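Local coordinates for protein predicted ATPase involved in replication control, Cdc46/Mcm family (Methanopyrus kandleri AV19, PDB 3F8T) that belongs to the MCM family of replicative helicases and probably binds ATP and single-stranded DNA and unwinds DNA, at residues V242-A245 / V250-E253; G158-I163 / P182-H187; R464-D469 / P473-I478; E21-F26 / R31-I36. The protein carries 2 engineered substitutions. One frame throughout, in Å; residues are numbered along the deposited sequence.

Interaction 1: residues V242-A245 / V250-E253; sequences VLLA and VCSE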
loop_
_atom_site.group_PDB
_atom_site.type_symbol
_atom_site.label_atom_id
_atom_site.label_comp_id
_atom_site.label_asym_id
_atom_site.label_seq_id
_atom_site.Cartn_x
_atom_site.Cartn_y
_atom_site.Cartn_z
ATOM N N VAL A 242 6.968 13.164 -7.611
ATOM C CA VAL A 242 7.739 14.367 -7.253
ATOM C C VAL A 242 9.224 14.037 -7.350
ATOM O O VAL A 242 9.670 13.003 -6.849
ATOM C CB VAL A 242 7.374 14.896 -5.821
ATOM C CG1 VAL A 242 8.221 16.110 -5.443
ATOM C CG2 VAL A 242 5.881 15.295 -5.729
ATOM N N LEU A 243 9.979 14.914 -8.011
ATOM C CA LEU A 243 11.430 14.793 -8.079
ATOM C C LEU A 243 12.061 15.896 -7.231
ATOM O O LEU A 243 11.835 17.073 -7.496
ATOM C CB LEU A 243 11.905 14.939 -9.528
ATOM C CG LEU A 243 13.429 14.962 -9.786
ATOM C CD1 LEU A 243 14.107 13.716 -9.224
ATOM C CD2 LEU A 243 13.700 15.115 -11.288
ATOM N N LEU A 244 12.831 15.499 -6.225
ATOM C CA LEU A 244 13.654 16.425 -5.445
ATOM C C LEU A 244 14.995 16.611 -6.123
ATOM O O LEU A 244 15.702 15.633 -6.394
ATOM C CB LEU A 244 13.915 15.856 -4.062
ATOM C CG LEU A 244 12.824 15.620 -3.039
ATOM C CD1 LEU A 244 13.503 15.431 -1.693
ATOM C CD2 LEU A 244 11.854 16.790 -2.985
ATOM N N ALA A 245 15.359 17.863 -6.406
ATOM C CA ALA A 245 16.662 18.136 -6.983
ATOM C C ALA A 245 17.499 18.960 -6.008
ATOM O O ALA A 245 17.264 20.158 -5.838
ATOM C CB ALA A 245 16.513 18.845 -8.310
ATOM N N VAL A 250 20.931 15.905 2.088
ATOM C CA VAL A 250 19.668 16.477 2.523
ATOM C C VAL A 250 18.475 15.775 1.831
ATOM O O VAL A 250 17.451 15.524 2.464
ATOM C CB VAL A 250 19.658 18.006 2.409
ATOM C CG1 VAL A 250 19.553 18.462 0.964
ATOM C CG2 VAL A 250 18.526 18.594 3.280
ATOM N N CYS A 251 18.634 15.436 0.554
ATOM C CA CYS A 251 17.572 14.726 -0.185
ATOM C C CYS A 251 17.345 13.326 0.391
ATOM O O CYS A 251 16.193 12.893 0.545
ATOM C CB CYS A 251 17.894 14.661 -1.680
ATOM S SG CYS A 251 17.843 16.228 -2.552
ATOM N N SER A 252 18.427 12.629 0.753
ATOM C CA SER A 252 18.291 11.299 1.350
ATOM C C SER A 252 17.586 11.354 2.700
ATOM O O SER A 252 16.758 10.506 3.000
ATOM C CB SER A 252 19.639 10.588 1.504
ATOM O OG SER A 252 20.210 10.322 0.236
ATOM N N GLU A 253 17.940 12.341 3.518
ATOM C CA GLU A 253 17.296 12.506 4.819
ATOM C C GLU A 253 15.790 12.712 4.629
ATOM O O GLU A 253 15.006 12.141 5.365
ATOM C CB GLU A 253 17.905 13.691 5.575
ATOM C CG GLU A 253 17.395 13.851 7.010
ATOM C CD GLU A 253 16.026 14.501 7.104
ATOM O OE1 GLU A 253 15.639 15.243 6.172
ATOM O OE2 GLU A 253 15.327 14.270 8.119
#
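Beside Cys251, the residue of helix 248-261 that meets Leu244 of the strand, the hydroxyl oxygen OG of Ser252 is gripped by two groups: it is hydrogen-bonded to both the Asp307 carboxylate and the Pro248 carbonyl oxygen, which ties the start of the helix to the end of strand 303-307. Cys251 turns the other way, and its sulfur rests against strand 242-245. Leu244 offers its CB, which lies 4.2 Å from Cys251 SG, and Ala245 offers only its backbone, the carbonyl C standing 4.4 Å from Cys251 SG while its methyl points away. With SG anti to its own carbonyl carbon (chi1 -68°), Cys251 swings the sulfur off the first turns of helix 248-261 and back over the end of the strand, where it also rests on Ala345 and Leu377. The contact is therefore one of a polarisable, buried sulfur with aliphatic carbon, burying about 113 Å² in all.

Leu244 divides its side chain between tasks. Its CB meets the sulfur, while the rest of the chain packs on Val221 and Leu225 of helix 219-229 and on Ile254 and Leu255 one turn further along helix 248-261. Leu244 and Cys251 are also the nearest pair of the two segments by their CA atoms, which are 6.8 Å apart.

Strand 242-245 runs between strands 341-346 and 373-376 in a parallel sheet of order 2-3-4-1-5. A first strand leading through a short loop into a helix packed on that sheet is the arrangement of the strand 1, P-loop, helix unit of the AAA+ fold.

Interaction 2: residues G158-I163 / P182-H187; sequences GLRVEI and PIPEVH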
loop_
_atom_site.group_PDB
_atom_site.type_symbol
_atom_site.label_atom_id
_atom_site.label_comp_id
_atom_site.label_asym_id
_atom_site.label_seq_id
_atom_site.Cartn_x
_atom_site.Cartn_y
_atom_site.Cartn_z
ATOM N N GLY A 158 2.877 -8.550 -3.670
ATOM C CA GLY A 158 2.480 -7.144 -3.510
ATOM C C GLY A 158 1.121 -6.975 -2.862
ATOM O O GLY A 158 0.799 -5.901 -2.341
ATOM N N LEU A 159 0.314 -8.035 -2.905
ATOM C CA LEU A 159 -1.013 -8.023 -2.289
ATOM C C LEU A 159 -0.879 -7.935 -0.776
ATOM O O LEU A 159 0.007 -8.558 -0.203
ATOM C CB LEU A 159 -1.788 -9.301 -2.660
ATOM C CG LEU A 159 -3.312 -9.275 -2.592
ATOM C CD1 LEU A 159 -3.874 -8.249 -3.587
ATOM C CD2 LEU A 159 -3.849 -10.685 -2.894
ATOM N N ARG A 160 -1.738 -7.141 -0.143
ATOM C CA ARG A 160 -1.874 -7.186 1.304
ATOM C C ARG A 160 -3.002 -8.146 1.692
ATOM O O ARG A 160 -4.125 -8.033 1.210
ATOM C CB ARG A 160 -2.139 -5.801 1.875
ATOM C CG ARG A 160 -2.029 -5.743 3.371
ATOM C CD ARG A 160 -1.832 -4.302 3.843
ATOM N NE ARG A 160 -2.017 -4.221 5.285
ATOM C CZ ARG A 160 -3.189 -4.021 5.875
ATOM N NH1 ARG A 160 -3.256 -3.979 7.206
ATOM N NH2 ARG A 160 -4.290 -3.847 5.145
ATOM N N VAL A 161 -2.694 -9.076 2.587
ATOM C CA VAL A 161 -3.609 -10.167 2.895
ATOM C C VAL A 161 -3.701 -10.450 4.394
ATOM O O VAL A 161 -2.761 -10.181 5.145
ATOM C CB VAL A 161 -3.190 -11.467 2.134
ATOM C CG1 VAL A 161 -3.229 -11.237 0.629
ATOM C CG2 VAL A 161 -1.785 -11.931 2.561
ATOM N N GLU A 162 -4.857 -10.949 4.831
ATOM C CA GLU A 162 -4.934 -11.653 6.099
ATOM C C GLU A 162 -5.122 -13.137 5.802
ATOM O O GLU A 162 -5.992 -13.528 4.999
ATOM C CB GLU A 162 -6.048 -11.126 7.015
ATOM C CG GLU A 162 -5.990 -11.745 8.430
ATOM C CD GLU A 162 -6.876 -11.047 9.466
ATOM O OE1 GLU A 162 -7.871 -10.397 9.076
ATOM O OE2 GLU A 162 -6.582 -11.172 10.688
ATOM N N ILE A 163 -4.280 -13.957 6.423
ATOM C CA ILE A 163 -4.305 -15.399 6.180
ATOM C C ILE A 163 -4.553 -16.106 7.487
ATOM O O ILE A 163 -3.813 -15.932 8.463
ATOM C CB ILE A 163 -2.986 -15.949 5.570
ATOM C CG1 ILE A 163 -2.624 -15.210 4.286
ATOM C CG2 ILE A 163 -3.098 -17.480 5.270
ATOM C CD1 ILE A 163 -1.350 -15.721 3.608
ATOM N N PRO A 182 -4.453 -1.975 0.171
ATOM C CA PRO A 182 -2.989 -1.913 0.221
ATOM C C PRO A 182 -2.415 -1.227 1.464
ATOM O O PRO A 182 -1.257 -1.453 1.808
ATOM C CB PRO A 182 -2.620 -1.110 -1.036
ATOM C CG PRO A 182 -3.808 -1.260 -1.949
ATOM C CD PRO A 182 -4.988 -1.268 -1.006
ATOM N N ILE A 183 -3.218 -0.420 2.147
ATOM C CA ILE A 183 -2.741 0.263 3.347
ATOM C C ILE A 183 -3.590 -0.105 4.573
ATOM O O ILE A 183 -4.765 -0.434 4.424
ATOM C CB ILE A 183 -2.628 1.803 3.142
ATOM C CG1 ILE A 183 -3.998 2.434 2.869
ATOM C CG2 ILE A 183 -1.632 2.094 2.003
ATOM C CD1 ILE A 183 -4.052 3.949 3.172
ATOM N N PRO A 184 -2.979 -0.088 5.772
ATOM C CA PRO A 184 -3.679 -0.431 7.007
ATOM C C PRO A 184 -4.886 0.464 7.269
ATOM O O PRO A 184 -4.848 1.658 6.975
ATOM C CB PRO A 184 -2.614 -0.212 8.099
ATOM C CG PRO A 184 -1.320 -0.313 7.397
ATOM C CD PRO A 184 -1.562 0.241 6.016
ATOM N N GLU A 185 -5.940 -0.135 7.815
ATOM C CA GLU A 185 -7.138 0.572 8.250
ATOM C C GLU A 185 -6.962 1.163 9.654
ATOM O O GLU A 185 -6.430 0.511 10.554
ATOM C CB GLU A 185 -8.335 -0.381 8.285
ATOM C CG GLU A 185 -8.720 -1.006 6.953
ATOM C CD GLU A 185 -9.871 -1.988 7.093
ATOM O OE1 GLU A 185 -10.909 -1.620 7.710
ATOM O OE2 GLU A 185 -9.742 -3.127 6.592
ATOM N N VAL A 186 -7.432 2.393 9.827
ATOM C CA VAL A 186 -7.471 3.058 11.112
ATOM C C VAL A 186 -8.946 3.287 11.441
ATOM O O VAL A 186 -9.694 3.823 10.630
ATOM C CB VAL A 186 -6.697 4.409 11.061
ATOM C CG1 VAL A 186 -7.181 5.378 12.114
ATOM C CG2 VAL A 186 -5.196 4.177 11.210
ATOM N N HIS A 187 -9.360 2.851 12.621
ATOM C CA HIS A 187 -10.719 3.079 13.096
ATOM C C HIS A 187 -10.603 3.871 14.397
ATOM O O HIS A 187 -10.441 3.286 15.486
ATOM C CB HIS A 187 -11.476 1.756 13.270
ATOM C CG HIS A 187 -11.603 0.962 12.004
ATOM N ND1 HIS A 187 -12.408 1.356 10.953
ATOM C CD2 HIS A 187 -11.024 -0.200 11.617
ATOM C CE1 HIS A 187 -12.315 0.474 9.973
ATOM N NE2 HIS A 187 -11.485 -0.482 10.352
HETATM O O HOH W 1 -5.670 -3.113 8.375
#
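Arg160, at the start of strand 160-168 in the OB-fold region, meets the linker segment 182-187 that leads toward the ATPase part. With CG anti to the backbone N (chi1 -169°) and the chain extended as far as NE, it reaches alongside the linker backbone, its side chain crossing that of Pro184 at about a right angle.

The close packing is here. One guanidinium face lies over Pro184 CA, 3.4 Å from the plane and offset toward the rim, with Ile183 C beside it. Nearer the backbone of Arg160, CD rests 3.5 Å from Pro182 O. The charged end is fixed by partners beyond the two segments: NH1 forms a salt bridge with Glu122 and NH2 a hydrogen bond with the carbonyl oxygen of Asp181. A methionine at Arg160 would probably leave Glu122 without its charged mate and the linker without a flat surface to lie on.

The other side is looser and wetter. Glu185 is exposed, its OE2 5.7 Å from Arg160 NH2, and its carboxylate is engaged instead by His187 NE2, which reaches Glu185 OE1 at 2.9 Å along a bent path (134°). Between the segments a water in the guanidinium plane takes a hydrogen bond from Arg160 NH1 at 2.8 Å and another from Glu185 N at 3.0 Å.

Interaction 3: residues R464-D469 / P473-I478; sequences RMRLSD and PEDVDI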
loop_
_atom_site.group_PDB
_atom_site.type_symbol
_atom_site.label_atom_id
_atom_site.label_comp_id
_atom_site.label_asym_id
_atom_site.label_seq_id
_atom_site.Cartn_x
_atom_site.Cartn_y
_atom_site.Cartn_z
ATOM N N ARG A 464 -8.555 15.808 0.178
ATOM C CA ARG A 464 -8.399 14.677 1.120
ATOM C C ARG A 464 -7.843 15.136 2.473
ATOM O O ARG A 464 -8.266 14.660 3.540
ATOM C CB ARG A 464 -7.512 13.568 0.523
ATOM C CG ARG A 464 -8.150 12.912 -0.697
ATOM C CD ARG A 464 -7.476 11.610 -1.146
ATOM N NE ARG A 464 -6.438 11.959 -2.086
ATOM C CZ ARG A 464 -6.544 11.917 -3.400
ATOM N NH1 ARG A 464 -7.636 11.463 -4.004
ATOM N NH2 ARG A 464 -5.515 12.300 -4.109
ATOM N N MET A 465 -6.898 16.078 2.421
ATOM C CA MET A 465 -6.254 16.626 3.616
ATOM C C MET A 465 -7.230 17.390 4.511
ATOM O O MET A 465 -6.978 17.562 5.717
ATOM C CB MET A 465 -5.129 17.558 3.180
ATOM C CG MET A 465 -4.027 17.754 4.168
ATOM S SD MET A 465 -2.768 18.769 3.352
ATOM C CE MET A 465 -1.563 17.573 2.860
ATOM N N ARG A 466 -8.325 17.863 3.915
ATOM C CA ARG A 466 -9.395 18.558 4.638
ATOM C C ARG A 466 -10.517 17.589 4.983
ATOM O O ARG A 466 -11.595 18.016 5.434
ATOM C CB ARG A 466 -9.996 19.672 3.765
ATOM C CG ARG A 466 -9.111 20.857 3.461
ATOM C CD ARG A 466 -9.913 21.984 2.789
ATOM N NE ARG A 466 -10.467 21.590 1.488
ATOM C CZ ARG A 466 -11.738 21.252 1.275
ATOM N NH1 ARG A 466 -12.617 21.279 2.272
ATOM N NH2 ARG A 466 -12.136 20.890 0.063
ATOM N N LEU A 467 -10.265 16.298 4.763
ATOM C CA LEU A 467 -11.255 15.231 4.925
ATOM C C LEU A 467 -12.516 15.518 4.111
ATOM O O LEU A 467 -13.640 15.328 4.587
ATOM C CB LEU A 467 -11.598 15.015 6.420
ATOM C CG LEU A 467 -10.457 14.682 7.389
ATOM C CD1 LEU A 467 -11.017 14.553 8.807
ATOM C CD2 LEU A 467 -9.744 13.382 6.985
ATOM N N SER A 468 -12.333 15.955 2.868
ATOM C CA SER A 468 -13.465 16.301 2.035
ATOM C C SER A 468 -13.558 15.492 0.736
ATOM O O SER A 468 -12.544 15.059 0.166
ATOM C CB SER A 468 -13.464 17.806 1.753
ATOM O OG SER A 468 -14.420 18.118 0.765
ATOM N N ASP A 469 -14.792 15.298 0.273
ATOM C CA ASP A 469 -15.031 14.682 -1.021
ATOM C C ASP A 469 -15.269 15.711 -2.126
ATOM O O ASP A 469 -15.454 15.342 -3.284
ATOM C CB ASP A 469 -16.203 13.712 -0.945
ATOM C CG ASP A 469 -15.895 12.507 -0.088
ATOM O OD1 ASP A 469 -14.759 11.982 -0.147
ATOM O OD2 ASP A 469 -16.813 12.074 0.642
ATOM N N PRO A 473 -12.554 25.680 -5.057
ATOM C CA PRO A 473 -11.597 26.643 -5.648
ATOM C C PRO A 473 -10.332 26.886 -4.812
ATOM O O PRO A 473 -9.223 27.055 -5.364
ATOM C CB PRO A 473 -12.434 27.929 -5.770
ATOM C CG PRO A 473 -13.819 27.424 -6.023
ATOM C CD PRO A 473 -13.927 26.232 -5.060
ATOM N N GLU A 474 -10.495 26.887 -3.497
ATOM C CA GLU A 474 -9.381 27.045 -2.576
ATOM C C GLU A 474 -8.314 25.938 -2.736
ATOM O O GLU A 474 -7.106 26.218 -2.619
ATOM C CB GLU A 474 -9.912 27.086 -1.149
ATOM C CG GLU A 474 -10.643 28.402 -0.786
ATOM C CD GLU A 474 -11.926 28.661 -1.587
ATOM O OE1 GLU A 474 -12.662 27.690 -1.919
ATOM O OE2 GLU A 474 -12.189 29.860 -1.880
ATOM N N ASP A 475 -8.758 24.704 -3.004
ATOM C CA ASP A 475 -7.849 23.568 -3.255
ATOM C C ASP A 475 -7.119 23.743 -4.587
ATOM O O ASP A 475 -5.956 23.358 -4.717
ATOM C CB ASP A 475 -8.593 22.222 -3.277
ATOM C CG ASP A 475 -9.401 21.954 -2.003
ATOM O OD1 ASP A 475 -8.893 22.209 -0.890
ATOM O OD2 ASP A 475 -10.554 21.478 -2.114
ATOM N N VAL A 476 -7.832 24.274 -5.581
ATOM C CA VAL A 476 -7.263 24.520 -6.900
ATOM C C VAL A 476 -6.177 25.581 -6.797
ATOM O O VAL A 476 -5.111 25.433 -7.386
ATOM C CB VAL A 476 -8.335 24.913 -7.944
ATOM C CG1 VAL A 476 -7.653 25.321 -9.259
ATOM C CG2 VAL A 476 -9.277 23.719 -8.199
ATOM N N ASP A 477 -6.445 26.618 -6.011
ATOM C CA ASP A 477 -5.525 27.730 -5.832
ATOM C C ASP A 477 -4.203 27.283 -5.214
ATOM O O ASP A 477 -3.122 27.724 -5.633
ATOM C CB ASP A 477 -6.173 28.821 -4.969
ATOM C CG ASP A 477 -7.201 29.640 -5.737
ATOM O OD1 ASP A 477 -7.351 29.444 -6.963
ATOM O OD2 ASP A 477 -7.851 30.493 -5.107
ATOM N N ILE A 478 -4.294 26.427 -4.207
ATOM C CA ILE A 478 -3.103 25.905 -3.542
ATOM C C ILE A 478 -2.275 25.044 -4.502
ATOM O O ILE A 478 -1.054 25.194 -4.594
ATOM C CB ILE A 478 -3.493 25.086 -2.300
ATOM C CG1 ILE A 478 -3.940 26.011 -1.176
ATOM C CG2 ILE A 478 -2.328 24.168 -1.848
ATOM C CD1 ILE A 478 -4.679 25.263 -0.053
#
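Arg466, just past helix 449-465, pairs with Asp475 at the start of helix 473-489, the two helices being linked by a tight connection within the helical AAA-lid region of the MCM fold.

The charged interaction carries the whole contact. The two side chains come from opposite directions, and the guanidinium and carboxylate planes lie only 14° apart, so the groups meet edge on. Arg466 NH2 donates to Asp475 OD2 at 2.8 Å (158°), using the syn lone pair of that oxygen. Arg466 NE faces Asp475 OD1 alongside it, making the pairing two-pronged, although the position of OD1 is less certain. A second grip on OD2 comes from the backbone N of Glu472. Arg466 gets there by setting CG anti to its carbonyl carbon and then bending at chi3 (-63°), which turns the guanidinium edge toward the other helix. With a leucine in place of Arg466, the buried carboxylate of Asp475 would probably keep its bond from Glu472 N but lose its countercharge.

The Asp475 side chain also packs against Ala459, His462 and Ala463 of helix 449-465. Because it stands in the first turn of its own helix, the negative charge is also likely to be favoured by the helix dipole.

Backbone hydrogen bonds shape the approach. Helix 449-465 ends in a Schellman motif, with Leu467 at positive phi as the C-prime residue and Ser468 N bonded to Ala463 O; this chain reversal follows directly on Arg466. Within the same motif, Leu467 N donates to Arg464 O at 2.9 Å.

Interaction 4: residues E21-F26 / R31-I36; sequences EVASRF and RVLIEI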
loop_
_atom_site.group_PDB
_atom_site.type_symbol
_atom_site.label_atom_id
_atom_site.label_comp_id
_atom_site.label_asym_id
_atom_site.label_seq_id
_atom_site.Cartn_x
_atom_site.Cartn_y
_atom_site.Cartn_z
ATOM N N GLU A 21 -15.649 -41.704 20.832
ATOM C CA GLU A 21 -14.670 -42.511 20.117
ATOM C C GLU A 21 -13.742 -41.657 19.246
ATOM O O GLU A 21 -12.524 -41.871 19.240
ATOM C CB GLU A 21 -15.357 -43.609 19.300
ATOM C CG GLU A 21 -15.868 -44.751 20.177
ATOM C CD GLU A 21 -17.080 -45.481 19.602
ATOM O OE1 GLU A 21 -17.333 -45.393 18.373
ATOM O OE2 GLU A 21 -17.775 -46.157 20.393
ATOM N N VAL A 22 -14.312 -40.690 18.525
ATOM C CA VAL A 22 -13.506 -39.803 17.688
ATOM C C VAL A 22 -12.541 -39.002 18.560
ATOM O O VAL A 22 -11.351 -38.945 18.264
ATOM C CB VAL A 22 -14.369 -38.846 16.801
ATOM C CG1 VAL A 22 -13.478 -37.998 15.908
ATOM C CG2 VAL A 22 -15.329 -39.632 15.928
ATOM N N ALA A 23 -13.056 -38.417 19.641
ATOM C CA ALA A 23 -12.239 -37.625 20.566
ATOM C C ALA A 23 -11.045 -38.433 21.080
ATOM O O ALA A 23 -9.899 -37.972 21.015
ATOM C CB ALA A 23 -13.082 -37.114 21.732
ATOM N N SER A 24 -11.327 -39.652 21.550
ATOM C CA SER A 24 -10.302 -40.549 22.090
ATOM C C SER A 24 -9.225 -40.837 21.047
ATOM O O SER A 24 -8.025 -40.768 21.345
ATOM C CB SER A 24 -10.948 -41.857 22.562
ATOM O OG SER A 24 -9.981 -42.743 23.107
ATOM N N ARG A 25 -9.680 -41.145 19.831
ATOM C CA ARG A 25 -8.836 -41.425 18.670
ATOM C C ARG A 25 -7.843 -40.296 18.361
ATOM O O ARG A 25 -6.723 -40.553 17.931
ATOM C CB ARG A 25 -9.727 -41.694 17.447
ATOM C CG ARG A 25 -9.027 -42.301 16.248
ATOM C CD ARG A 25 -9.935 -43.320 15.555
ATOM N NE ARG A 25 -10.864 -42.744 14.576
ATOM C CZ ARG A 25 -12.200 -42.759 14.677
ATOM N NH1 ARG A 25 -12.811 -43.304 15.727
ATOM N NH2 ARG A 25 -12.936 -42.219 13.721
ATOM N N PHE A 26 -8.266 -39.050 18.591
ATOM C CA PHE A 26 -7.472 -37.882 18.238
ATOM C C PHE A 26 -6.844 -37.199 19.451
ATOM O O PHE A 26 -6.263 -36.124 19.330
ATOM C CB PHE A 26 -8.345 -36.914 17.427
ATOM C CG PHE A 26 -8.563 -37.361 16.016
ATOM C CD1 PHE A 26 -9.668 -38.147 15.677
ATOM C CD2 PHE A 26 -7.637 -37.040 15.025
ATOM C CE1 PHE A 26 -9.861 -38.576 14.375
ATOM C CE2 PHE A 26 -7.822 -37.467 13.709
ATOM C CZ PHE A 26 -8.932 -38.234 13.383
ATOM N N ARG A 31 -15.439 -33.779 25.981
ATOM C CA ARG A 31 -16.223 -32.540 26.091
ATOM C C ARG A 31 -15.866 -31.486 25.021
ATOM O O ARG A 31 -16.746 -30.763 24.537
ATOM C CB ARG A 31 -16.169 -31.955 27.510
ATOM C CG ARG A 31 -14.789 -31.576 28.022
ATOM C CD ARG A 31 -14.863 -30.741 29.326
ATOM N NE ARG A 31 -15.373 -29.383 29.096
ATOM C CZ ARG A 31 -14.668 -28.396 28.541
ATOM N NH1 ARG A 31 -13.409 -28.596 28.150
ATOM N NH2 ARG A 31 -15.223 -27.204 28.366
ATOM N N VAL A 32 -14.587 -31.408 24.648
ATOM C CA VAL A 32 -14.158 -30.518 23.569
ATOM C C VAL A 32 -14.996 -30.764 22.323
ATOM O O VAL A 32 -15.573 -29.815 21.772
ATOM C CB VAL A 32 -12.634 -30.643 23.253
ATOM C CG1 VAL A 32 -12.247 -29.844 21.979
ATOM C CG2 VAL A 32 -11.819 -30.167 24.432
ATOM N N LEU A 33 -15.083 -32.025 21.889
ATOM C CA LEU A 33 -15.828 -32.360 20.679
ATOM C C LEU A 33 -17.346 -32.246 20.839
ATOM O O LEU A 33 -18.032 -31.800 19.921
ATOM C CB LEU A 33 -15.462 -33.758 20.147
ATOM C CG LEU A 33 -14.229 -33.946 19.248
ATOM C CD1 LEU A 33 -14.348 -35.266 18.488
ATOM C CD2 LEU A 33 -14.021 -32.781 18.265
ATOM N N ILE A 34 -17.868 -32.666 21.990
ATOM C CA ILE A 34 -19.292 -32.493 22.275
ATOM C C ILE A 34 -19.685 -31.005 22.220
ATOM O O ILE A 34 -20.681 -30.649 21.609
ATOM C CB ILE A 34 -19.700 -33.099 23.649
ATOM C CG1 ILE A 34 -19.526 -34.620 23.639
ATOM C CG2 ILE A 34 -21.165 -32.775 23.952
ATOM C CD1 ILE A 34 -19.701 -35.265 25.007
ATOM N N GLU A 35 -18.910 -30.138 22.863
ATOM C CA GLU A 35 -19.269 -28.715 22.854
ATOM C C GLU A 35 -19.163 -28.103 21.452
ATOM O O GLU A 35 -19.982 -27.252 21.077
ATOM C CB GLU A 35 -18.472 -27.940 23.898
ATOM C CG GLU A 35 -18.904 -28.333 25.312
ATOM C CD GLU A 35 -18.061 -27.711 26.405
ATOM O OE1 GLU A 35 -17.617 -26.540 26.252
ATOM O OE2 GLU A 35 -17.844 -28.400 27.434
ATOM N N ILE A 36 -18.186 -28.572 20.671
ATOM C CA ILE A 36 -18.026 -28.117 19.278
ATOM C C ILE A 36 -19.239 -28.456 18.405
ATOM O O ILE A 36 -19.782 -27.590 17.708
ATOM C CB ILE A 36 -16.718 -28.672 18.631
ATOM C CG1 ILE A 36 -15.485 -27.996 19.264
ATOM C CG2 ILE A 36 -16.748 -28.461 17.103
ATOM C CD1 ILE A 36 -14.106 -28.613 18.858
#
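Leu33 turns its CG away from its own carbonyl carbon, with chi1 pulled to -84°, and a chi2 of -161° then sends CD1 out toward helix 19-25; Val22 answers with CG1 anti to the backbone N (chi1 -177°). These settings bring one methyl, Leu33 CD1, onto the junction between Val22 and Ala23. It lies 3.6 Å from Ala23 N and 3.9 Å from Ala23 CB, touching backbone and methyl of the alanine together. Val22 approaches the same methyl from its own branch, CG1 standing 3.9 Å from Leu33 CD1, and the valine and leucine side chains cross at about a right angle. The small side chain of Ala23 lets the helices come near here, the CA atoms of Ala23 and Leu33 being 6.4 Å apart.

The two segments belong to helices 19-25 and 30-37 of the N-terminal region, two short helices joined by a tight turn and set at a steep angle. Leu33 also meets Leu28 in that turn and Leu81 of helix 74-88, while Val32 and Ile36 pack on helix 64-72, so the second helix is embedded in a small helical bundle.

On helix 30-37, Arg31 NH2 and Glu35 OE2 form a salt bridge of 3.0 Å one turn apart. Phe26, where helix 19-25 gives way to the turn, keeps its backbone N in weak hydrogen bonds to Val22 O and Ala23 O, and its ring packs on Pro79 and Glu83 with the Val22 carbonyl oxygen at the ring edge.

Followed from the N terminus, the contacts come in the order 4, 2, 1, 3, each closing before the next opens, so none nests or crosses. Interaction 4 closes a four-residue connection in the N-terminal helices, about 63 Å, centre to centre, from interaction 1. Interaction 2 spans 18 mostly strand residues and ties the OB-fold region to the linker ahead of the ATPase part. Interaction 1 closes the short loop between the first strand of the P-loop sheet and its helix, and interaction 3 the connection between two lid helices. Helix 396-409 is touched by Ile183 of interaction 2 and by Leu467 of interaction 3; the nearest atoms of these two contacts are about 9 Å apart.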